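Local coordinates for protein fatty acid amide hydrolase (Candida albicans, PDB 6KVR) that probably hydrolyses monocarboxylic acid amides to the monocarboxylate and ammonium, as a serine hydrolase of the amidase signature family, at residues Y5-L9 with K417-W421. Residue numbers count along the deposited sequence, not the author numbering.
Sequences YETFL and KLTKW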
loop_
_atom_site.group_PDB
_atom_site.type_symbol
_atom_site.label_atom_id
_atom_site.label_comp_id
_atom_site.label_asym_id
_atom_site.label_seq_id
_atom_site.Cartn_x
_atom_site.Cartn_y
_atom_site.Cartn_z
ATOM N N TYR A 5 -23.728 -17.413 -22.951
ATOM C CA TYR A 5 -23.295 -16.473 -21.924
ATOM C C TYR A 5 -24.468 -15.831 -21.178
ATOM O O TYR A 5 -24.296 -15.422 -20.019
ATOM C CB TYR A 5 -22.384 -15.408 -22.554
ATOM C CG TYR A 5 -23.113 -14.212 -23.124
ATOM C CD1 TYR A 5 -23.857 -14.316 -24.295
ATOM C CD2 TYR A 5 -23.065 -12.977 -22.487
ATOM C CE1 TYR A 5 -24.529 -13.207 -24.823
ATOM C CE2 TYR A 5 -23.742 -11.867 -23.003
ATOM C CZ TYR A 5 -24.468 -11.989 -24.168
ATOM O OH TYR A 5 -25.131 -10.893 -24.678
ATOM N N GLU A 6 -25.667 -15.773 -21.792
ATOM C CA GLU A 6 -26.805 -15.092 -21.169
ATOM C C GLU A 6 -27.270 -15.754 -19.872
ATOM O O GLU A 6 -27.875 -15.076 -19.035
ATOM C CB GLU A 6 -27.997 -15.005 -22.132
ATOM C CG GLU A 6 -27.798 -14.060 -23.299
ATOM C CD GLU A 6 -27.411 -14.796 -24.569
ATOM O OE1 GLU A 6 -26.980 -15.970 -24.472
ATOM O OE2 GLU A 6 -27.539 -14.206 -25.666
ATOM N N THR A 7 -27.023 -17.054 -19.678
ATOM C CA THR A 7 -27.441 -17.676 -18.422
ATOM C C THR A 7 -26.620 -17.206 -17.219
ATOM O O THR A 7 -27.021 -17.468 -16.080
ATOM C CB THR A 7 -27.387 -19.214 -18.522
ATOM O OG1 THR A 7 -26.046 -19.677 -18.349
ATOM C CG2 THR A 7 -27.898 -19.692 -19.876
ATOM N N PHE A 8 -25.497 -16.510 -17.431
ATOM C CA PHE A 8 -24.764 -15.918 -16.310
ATOM C C PHE A 8 -25.297 -14.554 -15.896
ATOM O O PHE A 8 -24.910 -14.066 -14.827
ATOM C CB PHE A 8 -23.283 -15.749 -16.647
ATOM C CG PHE A 8 -22.539 -17.038 -16.788
ATOM C CD1 PHE A 8 -22.556 -17.735 -17.985
ATOM C CD2 PHE A 8 -21.805 -17.546 -15.728
ATOM C CE1 PHE A 8 -21.864 -18.919 -18.119
ATOM C CE2 PHE A 8 -21.113 -18.727 -15.861
ATOM C CZ PHE A 8 -21.156 -19.421 -17.059
ATOM N N LEU A 9 -26.160 -13.933 -16.702
ATOM C CA LEU A 9 -26.558 -12.533 -16.512
ATOM C C LEU A 9 -27.697 -12.388 -15.512
ATOM O O LEU A 9 -28.716 -11.763 -15.797
ATOM C CB LEU A 9 -26.933 -11.917 -17.855
ATOM C CG LEU A 9 -25.945 -12.160 -19.005
ATOM C CD1 LEU A 9 -26.444 -11.507 -20.283
ATOM C CD2 LEU A 9 -24.554 -11.661 -18.650
ATOM N N LYS A 417 -21.658 -6.562 -25.494
ATOM C CA LYS A 417 -21.864 -7.925 -25.002
ATOM C C LYS A 417 -20.966 -8.238 -23.802
ATOM O O LYS A 417 -21.432 -8.746 -22.774
ATOM C CB LYS A 417 -21.613 -8.935 -26.128
ATOM C CG LYS A 417 -21.697 -10.385 -25.661
ATOM C CD LYS A 417 -21.276 -11.369 -26.736
ATOM C CE LYS A 417 -20.893 -12.697 -26.097
ATOM N NZ LYS A 417 -20.224 -13.586 -27.071
ATOM N N LEU A 418 -19.669 -7.973 -23.922
ATOM C CA LEU A 418 -18.802 -8.296 -22.791
ATOM C C LEU A 418 -18.951 -7.306 -21.646
ATOM O O LEU A 418 -18.434 -7.571 -20.559
ATOM C CB LEU A 418 -17.333 -8.395 -23.236
ATOM C CG LEU A 418 -17.063 -9.650 -24.086
ATOM C CD1 LEU A 418 -15.579 -9.853 -24.401
ATOM C CD2 LEU A 418 -17.674 -10.917 -23.432
ATOM N N THR A 419 -19.664 -6.196 -21.858
ATOM C CA THR A 419 -19.970 -5.274 -20.767
ATOM C C THR A 419 -21.063 -5.856 -19.883
ATOM O O THR A 419 -20.939 -5.863 -18.653
ATOM C CB THR A 419 -20.389 -3.911 -21.328
ATOM O OG1 THR A 419 -19.224 -3.175 -21.710
ATOM C CG2 THR A 419 -21.164 -3.097 -20.315
ATOM N N LYS A 420 -22.136 -6.356 -20.506
ATOM C CA LYS A 420 -23.130 -7.149 -19.791
ATOM C C LYS A 420 -22.464 -8.281 -19.011
ATOM O O LYS A 420 -22.838 -8.575 -17.872
ATOM C CB LYS A 420 -24.147 -7.712 -20.786
ATOM C CG LYS A 420 -24.903 -6.646 -21.594
ATOM C CD LYS A 420 -25.876 -7.296 -22.595
ATOM C CE LYS A 420 -26.839 -6.283 -23.200
ATOM N NZ LYS A 420 -27.708 -6.887 -24.266
ATOM N N TRP A 421 -21.465 -8.918 -19.617
ATOM C CA TRP A 421 -20.759 -10.006 -18.958
ATOM C C TRP A 421 -20.087 -9.536 -17.661
ATOM O O TRP A 421 -20.281 -10.138 -16.599
ATOM C CB TRP A 421 -19.738 -10.608 -19.937
ATOM C CG TRP A 421 -18.905 -11.681 -19.349
ATOM C CD1 TRP A 421 -17.601 -11.577 -18.945
ATOM C CD2 TRP A 421 -19.312 -13.025 -19.048
ATOM N NE1 TRP A 421 -17.166 -12.779 -18.433
ATOM C CE2 TRP A 421 -18.199 -13.680 -18.473
ATOM C CE3 TRP A 421 -20.503 -13.737 -19.213
ATOM C CZ2 TRP A 421 -18.240 -15.022 -18.078
ATOM C CZ3 TRP A 421 -20.547 -15.069 -18.812
ATOM C CH2 TRP A 421 -19.424 -15.696 -18.252
#
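In this amidase-fold enzyme a 3-10 turn near the N-terminus, residues 5-8, with Leu-9 just after it, packs through Tyr-5, Phe-8 and Leu-9 on the short helix 417-423 at the surface of the chain. Lys-417 comes first, its side chain extended in t rotamers across one face of the Tyr-5 ring. Its CE makes a CH-pi contact 3.8 Å from the ring centroid, and NZ, 5.0 Å from that centroid, adds a cation-pi interaction. A long lysine suits the place because its methylenes cover the ring while the ammonium reaches on to hydrogen bond with Glu-476 O and Tyr-479 OH. Leu-418 and Thr-419 face the protein interior, where Thr-419 hydrogen bonds to Gln-205 and His-209. Lys-420 suits a partly exposed site: its aliphatic CD lies 4.2 Å from Tyr-5 OH. Leu-9 CD2 touches Lys-420 O at 3.6 Å, a van der Waals contact of an aliphatic branch with the helix backbone. The flat indole of Trp-421 offers an apolar edge while its NE1 hydrogen bonds to Tyr-479 O; this side chain is about 11 Å from Gly-255, a residue predicted to bind substrate. The CZ3 corner of Trp-421 comes 4.2 Å from Tyr-5 CB. The six-membered ring of Trp-421 presents an edge to the face of Phe-8 in a T-shaped pair, planes at 68° and centroids 4.9 Å apart, with Trp-421 CZ3 only 3.4 Å from Phe-8 CD1.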